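Local coordinates for protein BlEst2 (Bacillus licheniformis, PDB 6WPX) that probably hydrolyses ester bonds as an alpha/beta-hydrolase lipase or esterase whose C-terminal domain has an autoinhibitory effect, at residues I130-V141 against T191-Y202; T204-G212 against V222-G232. All coordinates share one frame; numbering follows the deposited sequence.

Contact 1 of 2, residues I130-V141 against T191-Y202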
loop_
_atom_site.group_PDB
_atom_site.type_symbol
_atom_site.label_atom_id
_atom_site.label_comp_id
_atom_site.label_asym_id
_atom_site.label_seq_id
_atom_site.Cartn_x
_atom_site.Cartn_y
_atom_site.Cartn_z
ATOM N N ILE A 130 16.708 -6.055 -13.643
ATOM C CA ILE A 130 17.911 -6.054 -12.827
ATOM C C ILE A 130 18.323 -7.457 -12.351
ATOM O O ILE A 130 19.462 -7.849 -12.555
ATOM C CB ILE A 130 17.727 -5.034 -11.667
ATOM C CG1 ILE A 130 17.699 -3.582 -12.249
ATOM C CG2 ILE A 130 18.805 -5.221 -10.567
ATOM C CD1 ILE A 130 17.123 -2.491 -11.386
ATOM N N HIS A 131 17.423 -8.194 -11.718
ATOM C CA HIS A 131 17.735 -9.501 -11.149
ATOM C C HIS A 131 17.546 -10.670 -12.135
ATOM O O HIS A 131 18.029 -11.768 -11.869
ATOM C CB HIS A 131 16.948 -9.705 -9.846
ATOM C CG HIS A 131 17.185 -8.608 -8.850
ATOM N ND1 HIS A 131 18.431 -8.402 -8.282
ATOM C CD2 HIS A 131 16.333 -7.673 -8.374
ATOM C CE1 HIS A 131 18.291 -7.383 -7.454
ATOM N NE2 HIS A 131 17.048 -6.909 -7.475
ATOM N N HIS A 132 16.888 -10.436 -13.287
ATOM C CA HIS A 132 16.692 -11.513 -14.271
ATOM C C HIS A 132 17.186 -11.118 -15.638
ATOM O O HIS A 132 16.770 -11.691 -16.643
ATOM C CB HIS A 132 15.236 -12.009 -14.278
ATOM C CG HIS A 132 14.844 -12.594 -12.968
ATOM N ND1 HIS A 132 14.288 -11.810 -11.973
ATOM C CD2 HIS A 132 15.031 -13.842 -12.491
ATOM C CE1 HIS A 132 14.132 -12.617 -10.935
ATOM N NE2 HIS A 132 14.545 -13.849 -11.211
ATOM N N ASN A 133 18.063 -10.102 -15.672
ATOM C CA ASN A 133 18.782 -9.598 -16.857
ATOM C C ASN A 133 17.912 -9.278 -18.092
ATOM O O ASN A 133 18.397 -9.386 -19.225
ATOM C CB ASN A 133 19.900 -10.594 -17.231
ATOM C CG ASN A 133 20.766 -10.958 -16.058
ATOM O OD1 ASN A 133 21.402 -10.101 -15.445
ATOM N ND2 ASN A 133 20.743 -12.220 -15.674
ATOM N N ALA A 134 16.638 -8.873 -17.876
ATOM C CA ALA A 134 15.754 -8.496 -18.991
ATOM C C ALA A 134 16.103 -7.130 -19.601
ATOM O O ALA A 134 15.510 -6.756 -20.619
ATOM C CB ALA A 134 14.296 -8.520 -18.560
ATOM N N TYR A 135 17.082 -6.392 -19.015
ATOM C CA TYR A 135 17.482 -5.066 -19.532
ATOM C C TYR A 135 17.866 -5.131 -21.032
ATOM O O TYR A 135 17.702 -4.147 -21.740
ATOM C CB TYR A 135 18.607 -4.426 -18.683
ATOM C CG TYR A 135 19.937 -5.140 -18.787
ATOM C CD1 TYR A 135 20.852 -4.809 -19.778
ATOM C CD2 TYR A 135 20.277 -6.149 -17.897
ATOM C CE1 TYR A 135 22.056 -5.506 -19.909
ATOM C CE2 TYR A 135 21.489 -6.824 -17.995
ATOM C CZ TYR A 135 22.368 -6.509 -19.008
ATOM O OH TYR A 135 23.558 -7.185 -19.064
ATOM N N HIS A 136 18.352 -6.304 -21.511
ATOM C CA HIS A 136 18.721 -6.534 -22.920
ATOM C C HIS A 136 17.556 -6.241 -23.878
ATOM O O HIS A 136 17.785 -5.883 -25.031
ATOM C CB HIS A 136 19.144 -8.013 -23.113
ATOM C CG HIS A 136 20.408 -8.394 -22.398
ATOM N ND1 HIS A 136 21.641 -7.889 -22.784
ATOM C CD2 HIS A 136 20.589 -9.218 -21.343
ATOM C CE1 HIS A 136 22.518 -8.403 -21.944
ATOM N NE2 HIS A 136 21.930 -9.209 -21.058
ATOM N N TYR A 137 16.302 -6.417 -23.397
ATOM C CA TYR A 137 15.097 -6.326 -24.215
ATOM C C TYR A 137 14.297 -5.071 -24.020
ATOM O O TYR A 137 13.291 -4.868 -24.704
ATOM C CB TYR A 137 14.223 -7.582 -23.962
ATOM C CG TYR A 137 15.030 -8.867 -23.923
ATOM C CD1 TYR A 137 15.751 -9.297 -25.037
ATOM C CD2 TYR A 137 15.154 -9.601 -22.745
ATOM C CE1 TYR A 137 16.544 -10.443 -24.993
ATOM C CE2 TYR A 137 15.946 -10.750 -22.686
ATOM C CZ TYR A 137 16.631 -11.172 -23.819
ATOM O OH TYR A 137 17.405 -12.304 -23.793
ATOM N N VAL A 138 14.719 -4.231 -23.067
ATOM C CA VAL A 138 13.965 -3.045 -22.653
ATOM C C VAL A 138 14.781 -1.788 -22.750
ATOM O O VAL A 138 15.909 -1.752 -22.272
ATOM C CB VAL A 138 13.371 -3.257 -21.220
ATOM C CG1 VAL A 138 12.630 -2.009 -20.711
ATOM C CG2 VAL A 138 12.459 -4.482 -21.172
ATOM N N GLU A 139 14.180 -0.730 -23.317
ATOM C CA GLU A 139 14.809 0.579 -23.477
ATOM C C GLU A 139 14.570 1.444 -22.237
ATOM O O GLU A 139 15.474 2.164 -21.798
ATOM C CB GLU A 139 14.290 1.247 -24.772
ATOM C CG GLU A 139 15.082 2.467 -25.226
ATOM C CD GLU A 139 14.448 3.783 -24.804
ATOM O OE1 GLU A 139 13.200 3.869 -24.789
ATOM O OE2 GLU A 139 15.202 4.729 -24.485
ATOM N N ARG A 140 13.353 1.379 -21.671
ATOM C CA ARG A 140 12.989 2.173 -20.514
ATOM C C ARG A 140 11.777 1.609 -19.814
ATOM O O ARG A 140 11.018 0.821 -20.392
ATOM C CB ARG A 140 12.772 3.664 -20.890
ATOM C CG ARG A 140 11.560 3.920 -21.790
ATOM C CD ARG A 140 11.427 5.392 -22.151
ATOM N NE ARG A 140 12.592 5.873 -22.902
ATOM C CZ ARG A 140 12.883 7.153 -23.092
ATOM N NH1 ARG A 140 12.090 8.101 -22.600
ATOM N NH2 ARG A 140 13.956 7.497 -23.791
ATOM N N VAL A 141 11.591 2.055 -18.589
ATOM C CA VAL A 141 10.476 1.668 -17.734
ATOM C C VAL A 141 9.777 2.917 -17.188
ATOM O O VAL A 141 10.410 3.786 -16.593
ATOM C CB VAL A 141 10.947 0.738 -16.589
ATOM C CG1 VAL A 141 9.775 0.282 -15.713
ATOM C CG2 VAL A 141 11.706 -0.470 -17.139
ATOM N N THR A 191 18.633 -3.831 -4.955
ATOM C CA THR A 191 18.354 -3.427 -6.326
ATOM C C THR A 191 19.024 -2.120 -6.757
ATOM O O THR A 191 19.584 -2.048 -7.850
ATOM C CB THR A 191 16.811 -3.371 -6.500
ATOM O OG1 THR A 191 16.258 -4.629 -6.113
ATOM C CG2 THR A 191 16.360 -3.039 -7.924
ATOM N N ASP A 192 18.922 -1.084 -5.928
ATOM C CA ASP A 192 19.317 0.276 -6.271
ATOM C C ASP A 192 20.808 0.483 -6.562
ATOM O O ASP A 192 21.124 1.391 -7.328
ATOM C CB ASP A 192 18.802 1.264 -5.216
ATOM C CG ASP A 192 17.274 1.360 -5.201
ATOM O OD1 ASP A 192 16.634 0.891 -6.180
ATOM O OD2 ASP A 192 16.726 1.875 -4.211
ATOM N N ASN A 193 21.693 -0.382 -6.046
ATOM C CA ASN A 193 23.126 -0.299 -6.299
ATOM C C ASN A 193 23.655 -1.522 -7.064
ATOM O O ASN A 193 24.871 -1.726 -7.135
ATOM C CB ASN A 193 23.895 -0.065 -4.987
ATOM C CG ASN A 193 23.725 1.334 -4.455
ATOM O OD1 ASN A 193 24.035 2.334 -5.127
ATOM N ND2 ASN A 193 23.208 1.433 -3.242
ATOM N N HIS A 194 22.740 -2.331 -7.635
ATOM C CA HIS A 194 23.082 -3.482 -8.464
ATOM C C HIS A 194 23.626 -2.902 -9.790
ATOM O O HIS A 194 23.031 -1.946 -10.306
ATOM C CB HIS A 194 21.825 -4.325 -8.753
ATOM C CG HIS A 194 22.096 -5.651 -9.412
ATOM N ND1 HIS A 194 22.463 -5.743 -10.756
ATOM C CD2 HIS A 194 22.026 -6.902 -8.897
ATOM C CE1 HIS A 194 22.637 -7.032 -10.995
ATOM N NE2 HIS A 194 22.367 -7.770 -9.916
ATOM N N PRO A 195 24.715 -3.466 -10.370
ATOM C CA PRO A 195 25.236 -2.915 -11.643
ATOM C C PRO A 195 24.200 -2.820 -12.776
ATOM O O PRO A 195 24.263 -1.892 -13.576
ATOM C CB PRO A 195 26.394 -3.856 -12.012
ATOM C CG PRO A 195 26.752 -4.550 -10.776
ATOM C CD PRO A 195 25.543 -4.590 -9.878
ATOM N N ASN A 196 23.217 -3.733 -12.808
ATOM C CA ASN A 196 22.193 -3.711 -13.867
ATOM C C ASN A 196 21.232 -2.520 -13.801
ATOM O O ASN A 196 20.594 -2.220 -14.799
ATOM C CB ASN A 196 21.414 -5.028 -13.919
ATOM C CG ASN A 196 22.184 -6.147 -14.585
ATOM O OD1 ASN A 196 23.218 -5.935 -15.225
ATOM N ND2 ASN A 196 21.686 -7.364 -14.451
ATOM N N ARG A 197 21.105 -1.871 -12.627
ATOM C CA ARG A 197 20.199 -0.740 -12.419
ATOM C C ARG A 197 20.490 0.410 -13.372
ATOM O O ARG A 197 19.557 0.988 -13.924
ATOM C CB ARG A 197 20.232 -0.274 -10.953
ATOM C CG ARG A 197 19.198 0.811 -10.611
ATOM C CD ARG A 197 19.768 2.214 -10.830
ATOM N NE ARG A 197 20.732 2.559 -9.792
ATOM C CZ ARG A 197 21.431 3.687 -9.735
ATOM N NH1 ARG A 197 22.249 3.909 -8.725
ATOM N NH2 ARG A 197 21.337 4.590 -10.707
ATOM N N LEU A 198 21.781 0.733 -13.553
ATOM C CA LEU A 198 22.272 1.818 -14.413
ATOM C C LEU A 198 21.990 1.624 -15.903
ATOM O O LEU A 198 22.071 2.595 -16.654
ATOM C CB LEU A 198 23.795 1.965 -14.222
ATOM C CG LEU A 198 24.273 2.459 -12.862
ATOM C CD1 LEU A 198 25.712 2.027 -12.605
ATOM C CD2 LEU A 198 24.095 3.980 -12.722
ATOM N N LYS A 199 21.686 0.408 -16.318
ATOM C CA LYS A 199 21.506 0.073 -17.749
ATOM C C LYS A 199 20.127 0.442 -18.300
ATOM O O LYS A 199 19.904 0.201 -19.481
ATOM C CB LYS A 199 21.809 -1.407 -17.959
ATOM C CG LYS A 199 23.251 -1.776 -17.662
ATOM C CD LYS A 199 23.573 -3.180 -18.026
ATOM C CE LYS A 199 24.788 -3.707 -17.299
ATOM N NZ LYS A 199 24.969 -5.145 -17.561
ATOM N N THR A 200 19.230 0.938 -17.451
ATOM C CA THR A 200 17.867 1.294 -17.907
ATOM C C THR A 200 17.388 2.592 -17.256
ATOM O O THR A 200 17.660 2.821 -16.101
ATOM C CB THR A 200 16.833 0.185 -17.682
ATOM O OG1 THR A 200 17.372 -1.126 -17.793
ATOM C CG2 THR A 200 15.616 0.348 -18.556
ATOM N N LYS A 201 16.706 3.404 -18.046
ATOM C CA LYS A 201 16.140 4.659 -17.538
ATOM C C LYS A 201 14.758 4.355 -16.961
ATOM O O LYS A 201 13.999 3.666 -17.559
ATOM C CB LYS A 201 16.021 5.697 -18.650
ATOM C CG LYS A 201 15.554 7.047 -18.148
ATOM C CD LYS A 201 16.568 7.732 -17.252
ATOM C CE LYS A 201 16.022 8.925 -16.484
ATOM N NZ LYS A 201 14.557 9.035 -16.562
ATOM N N TYR A 202 14.489 4.947 -15.827
ATOM C CA TYR A 202 13.232 4.842 -15.072
ATOM C C TYR A 202 12.514 6.158 -14.962
ATOM O O TYR A 202 13.141 7.206 -14.777
ATOM C CB TYR A 202 13.474 4.297 -13.652
ATOM C CG TYR A 202 13.910 2.857 -13.654
ATOM C CD1 TYR A 202 12.977 1.828 -13.635
ATOM C CD2 TYR A 202 15.259 2.517 -13.717
ATOM C CE1 TYR A 202 13.373 0.496 -13.713
ATOM C CE2 TYR A 202 15.669 1.191 -13.771
ATOM C CZ TYR A 202 14.724 0.182 -13.760
ATOM O OH TYR A 202 15.127 -1.123 -13.804
HETATM O O HOH W 1 18.301 1.538 -21.911
#
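Val141 and Tyr202 sit side by side in neighbouring parallel strands of the central alpha/beta-hydrolase sheet, with Val141 N donating to Lys201 O at 3.1 Å. Ile130, at the end of helix 121-131, is the most extensively covered residue and packs closely. With CG1 anti to the carbonyl carbon (chi1 -68°), Ile130 puts CG2 over one face of the His194 ring, 3.8 Å from its centroid, in a CH-pi contact. Ile130 CD1 lies 3.6 Å from Thr191 CG2 and also meets the OH of Tyr202, a buried hydroxyl with no polar partner in the model. His131 NE2 donates almost straight (171°), within its ring plane, to Thr191 OG1, which is also bonded to Phe187 O.

Asn196 fastens the turn after the helix with both hydrogens of one amide: ND2 meets Ile130 O at 3.0 Å and, by a more bent bond (131°), Asn133 OD1 at 2.9 Å. A leucine here has no such donor and would probably leave both oxygens without their shared mate and Lys199 NZ without its amide acceptor.

Toward solvent the contact thins. The extended Lys199 chain lays CD over a face of the Tyr135 ring, a water bridges Glu139 O and Lys199 O, and Lys199 NZ is shared between a 3.0 Å bond to Asn196 OD1 and a weak one to Tyr135 OH.

Contact 2 of 2, residues T204-G212 against V222-G232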
loop_
_atom_site.group_PDB
_atom_site.type_symbol
_atom_site.label_atom_id
_atom_site.label_comp_id
_atom_site.label_asym_id
_atom_site.label_seq_id
_atom_site.Cartn_x
_atom_site.Cartn_y
_atom_site.Cartn_z
ATOM N N THR A 204 8.753 7.598 -13.050
ATOM C CA THR A 204 7.660 7.232 -12.145
ATOM C C THR A 204 6.573 8.253 -12.225
ATOM O O THR A 204 6.841 9.450 -12.334
ATOM C CB THR A 204 8.112 7.038 -10.682
ATOM O OG1 THR A 204 8.425 8.303 -10.120
ATOM C CG2 THR A 204 9.288 6.049 -10.520
ATOM N N LEU A 205 5.348 7.773 -12.200
ATOM C CA LEU A 205 4.146 8.592 -12.117
ATOM C C LEU A 205 3.486 8.193 -10.809
ATOM O O LEU A 205 3.561 7.027 -10.397
ATOM C CB LEU A 205 3.169 8.349 -13.278
ATOM C CG LEU A 205 3.313 9.296 -14.484
ATOM C CD1 LEU A 205 4.622 9.026 -15.218
ATOM C CD2 LEU A 205 2.133 9.108 -15.463
ATOM N N ALA A 206 2.871 9.159 -10.150
ATOM C CA ALA A 206 2.139 8.903 -8.909
ATOM C C ALA A 206 0.934 9.812 -8.870
ATOM O O ALA A 206 0.964 10.906 -9.439
ATOM C CB ALA A 206 3.034 9.147 -7.697
ATOM N N GLY A 207 -0.119 9.349 -8.217
ATOM C CA GLY A 207 -1.337 10.134 -8.051
ATOM C C GLY A 207 -1.458 10.701 -6.644
ATOM O O GLY A 207 -0.847 10.175 -5.703
ATOM N N ASN A 208 -2.235 11.781 -6.489
ATOM C CA ASN A 208 -2.459 12.395 -5.164
ATOM C C ASN A 208 -3.950 12.469 -4.845
ATOM O O ASN A 208 -4.330 13.127 -3.889
ATOM C CB ASN A 208 -1.846 13.796 -5.091
ATOM C CG ASN A 208 -2.417 14.752 -6.101
ATOM O OD1 ASN A 208 -3.495 14.554 -6.645
ATOM N ND2 ASN A 208 -1.661 15.749 -6.459
ATOM N N LYS A 209 -4.787 11.847 -5.677
ATOM C CA LYS A 209 -6.230 11.897 -5.475
ATOM C C LYS A 209 -6.686 10.671 -4.684
ATOM O O LYS A 209 -6.319 9.559 -5.027
ATOM C CB LYS A 209 -6.968 11.988 -6.835
ATOM C CG LYS A 209 -8.466 12.244 -6.690
ATOM C CD LYS A 209 -9.107 12.850 -7.939
ATOM C CE LYS A 209 -9.637 11.807 -8.893
ATOM N NZ LYS A 209 -10.507 12.409 -9.937
ATOM N N ILE A 210 -7.486 10.867 -3.643
ATOM C CA ILE A 210 -7.977 9.701 -2.902
ATOM C C ILE A 210 -9.423 9.420 -3.333
ATOM O O ILE A 210 -9.983 10.182 -4.125
ATOM C CB ILE A 210 -7.765 9.815 -1.370
ATOM C CG1 ILE A 210 -8.698 10.885 -0.718
ATOM C CG2 ILE A 210 -6.291 10.085 -1.049
ATOM C CD1 ILE A 210 -9.002 10.580 0.844
ATOM N N GLY A 211 -10.009 8.336 -2.833
ATOM C CA GLY A 211 -11.390 8.025 -3.163
ATOM C C GLY A 211 -12.323 8.987 -2.459
ATOM O O GLY A 211 -12.026 9.441 -1.346
ATOM N N GLY A 212 -13.432 9.323 -3.117
ATOM C CA GLY A 212 -14.449 10.180 -2.519
ATOM C C GLY A 212 -15.187 9.430 -1.421
ATOM O O GLY A 212 -15.230 8.193 -1.440
ATOM N N VAL A 222 -7.639 7.866 3.346
ATOM C CA VAL A 222 -7.564 8.496 4.674
ATOM C C VAL A 222 -6.588 7.733 5.570
ATOM O O VAL A 222 -5.940 8.345 6.391
ATOM C CB VAL A 222 -8.946 8.761 5.346
ATOM C CG1 VAL A 222 -9.833 9.650 4.461
ATOM C CG2 VAL A 222 -9.657 7.472 5.678
ATOM N N TYR A 223 -6.446 6.417 5.377
ATOM C CA TYR A 223 -5.435 5.650 6.107
ATOM C C TYR A 223 -4.048 6.160 5.686
ATOM O O TYR A 223 -3.226 6.516 6.521
ATOM C CB TYR A 223 -5.550 4.143 5.835
ATOM C CG TYR A 223 -4.662 3.352 6.772
ATOM C CD1 TYR A 223 -5.076 3.046 8.069
ATOM C CD2 TYR A 223 -3.379 2.977 6.391
ATOM C CE1 TYR A 223 -4.231 2.387 8.957
ATOM C CE2 TYR A 223 -2.544 2.274 7.255
ATOM C CZ TYR A 223 -2.963 2.007 8.541
ATOM O OH TYR A 223 -2.121 1.322 9.369
ATOM N N LEU A 224 -3.797 6.207 4.379
ATOM C CA LEU A 224 -2.496 6.642 3.886
ATOM C C LEU A 224 -2.243 8.139 4.086
ATOM O O LEU A 224 -1.080 8.535 4.148
ATOM C CB LEU A 224 -2.282 6.217 2.432
ATOM C CG LEU A 224 -2.226 4.725 2.172
ATOM C CD1 LEU A 224 -2.075 4.463 0.703
ATOM C CD2 LEU A 224 -1.075 4.035 2.941
ATOM N N ASN A 225 -3.307 8.950 4.285
ATOM C CA ASN A 225 -3.186 10.384 4.614
ATOM C C ASN A 225 -2.409 10.572 5.918
ATOM O O ASN A 225 -1.837 11.629 6.117
ATOM C CB ASN A 225 -4.565 11.041 4.774
ATOM C CG ASN A 225 -5.123 11.552 3.485
ATOM O OD1 ASN A 225 -4.479 11.492 2.447
ATOM N ND2 ASN A 225 -6.344 12.002 3.521
ATOM N N MET A 226 -2.347 9.543 6.769
ATOM C CA MET A 226 -1.569 9.630 8.014
ATOM C C MET A 226 -0.078 9.699 7.697
ATOM O O MET A 226 0.689 10.148 8.534
ATOM C CB MET A 226 -1.834 8.416 8.899
ATOM C CG MET A 226 -3.276 8.354 9.430
ATOM S SD MET A 226 -3.430 7.041 10.642
ATOM C CE MET A 226 -2.940 5.560 9.629
ATOM N N PHE A 227 0.331 9.199 6.506
ATOM C CA PHE A 227 1.719 9.148 6.039
ATOM C C PHE A 227 2.041 10.290 5.074
ATOM O O PHE A 227 3.140 10.821 5.141
ATOM C CB PHE A 227 2.026 7.781 5.400
ATOM C CG PHE A 227 1.765 6.605 6.313
ATOM C CD1 PHE A 227 2.744 6.155 7.196
ATOM C CD2 PHE A 227 0.542 5.941 6.286
ATOM C CE1 PHE A 227 2.501 5.065 8.042
ATOM C CE2 PHE A 227 0.299 4.855 7.133
ATOM C CZ PHE A 227 1.279 4.419 7.999
ATOM N N GLY A 228 1.094 10.652 4.199
ATOM C CA GLY A 228 1.279 11.759 3.261
ATOM C C GLY A 228 0.385 11.640 2.044
ATOM O O GLY A 228 -0.511 10.787 2.012
ATOM N N GLU A 229 0.646 12.474 1.020
ATOM C CA GLU A 229 -0.082 12.469 -0.254
ATOM C C GLU A 229 -0.079 11.063 -0.849
ATOM O O GLU A 229 0.928 10.361 -0.785
ATOM C CB GLU A 229 0.547 13.478 -1.253
ATOM C CG GLU A 229 0.438 14.939 -0.833
ATOM C CD GLU A 229 -0.898 15.476 -0.347
ATOM O OE1 GLU A 229 -1.028 15.635 0.888
ATOM O OE2 GLU A 229 -1.800 15.752 -1.174
ATOM N N ASN A 230 -1.219 10.621 -1.361
ATOM C CA ASN A 230 -1.327 9.265 -1.826
ATOM C C ASN A 230 -2.465 9.151 -2.819
ATOM O O ASN A 230 -3.255 10.082 -2.949
ATOM C CB ASN A 230 -1.541 8.328 -0.583
ATOM C CG ASN A 230 -2.893 8.489 0.040
ATOM O OD1 ASN A 230 -3.846 7.841 -0.381
ATOM N ND2 ASN A 230 -3.025 9.389 1.008
ATOM N N ASP A 231 -2.566 8.014 -3.499
ATOM C CA ASP A 231 -3.612 7.824 -4.505
ATOM C C ASP A 231 -4.707 6.841 -3.999
ATOM O O ASP A 231 -5.443 6.284 -4.810
ATOM C CB ASP A 231 -2.999 7.321 -5.829
ATOM C CG ASP A 231 -2.423 5.907 -5.770
ATOM O OD1 ASP A 231 -2.538 5.250 -4.704
ATOM O OD2 ASP A 231 -1.910 5.441 -6.787
ATOM N N GLY A 232 -4.761 6.617 -2.678
ATOM C CA GLY A 232 -5.711 5.680 -2.086
ATOM C C GLY A 232 -5.096 4.309 -1.853
ATOM O O GLY A 232 -5.624 3.523 -1.063
HETATM O O HOH W 2 0.321 6.730 -7.278
HETATM O O HOH W 3 -3.304 12.694 -1.395
#
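Asn230 O lies against the backbone of Asn208, 3.3 Å from its CA in a CA-H...O contact, and a matching contact follows one residue on, where Asp231 CA approaches Lys209 O at 3.3 Å. The two loops, which follow strand 201-205 and helix 218-224 in one beta-alpha-beta unit of the hydrolase fold, thus run close together without a direct hydrogen bond between them. Gly207 fits this closeness: a CB there would come within 3.2 Å of Asp231 CB.

Ile210 supplies the side-chain part. With CG1 set between the backbone N and carbonyl carbon (chi1 70°), its two ends diverge: CG2 presses on Asn230 OD1 at 3.4 Å, and CD1 reaches Val222 CG1 on the helix, 3.8 Å away. Val222 in turn touches Thr315 and His317 of strand 313-320.

Waters make the polar links. One accepts from Gly207 N and donates to Asp231 OD2 at 2.6 Å; another accepts from Asn230 N and donates to Asn208 O.

In the next shell, Asn230 is held at both ends of its amide. OD1 accepts from Gly232 N at 2.8 Å, closing an Asx turn, and ND2 points nearly straight (175°) at Gly228 O, 3.0 Å away, with Gly221 O a further acceptor and Asn225 OD1 a weak one. The Asx turn spans Asp231 and is likely to fix the course of the backbone there.

The Asp231 carboxylate is gripped on both oxygens: OD1 takes the backbone N-H groups of Ala233 and Val234, while OD2 holds the water and is hydrogen-bonded to His254 ND1. Asp231 and His254 are probably the acid-histidine pair of an alpha/beta-hydrolase catalytic triad, with the neighbouring loop coupled to it through that water.

In the fold
Contact 1 is complete in the sequence before contact 2 begins, and their centres lie about 28 Å apart. They share strand 201-205: contact 1 enters it beside strand 138-144, its parallel neighbour in the mixed central sheet, and contact 2 starts from its far end, where the chain leaves for helix 218-224. The centre of contact 1 is about 24 Å, and that of contact 2 about 10 Å, from the centre of the chain, and strand 201-205 with the residues after it leads from the periphery inward. Contact 1 pairs two strands and packs the end of helix 121-131 on the loop before the second, whereas contact 2 lies near the probable active site and borders strand 313-320 of the C-terminal part.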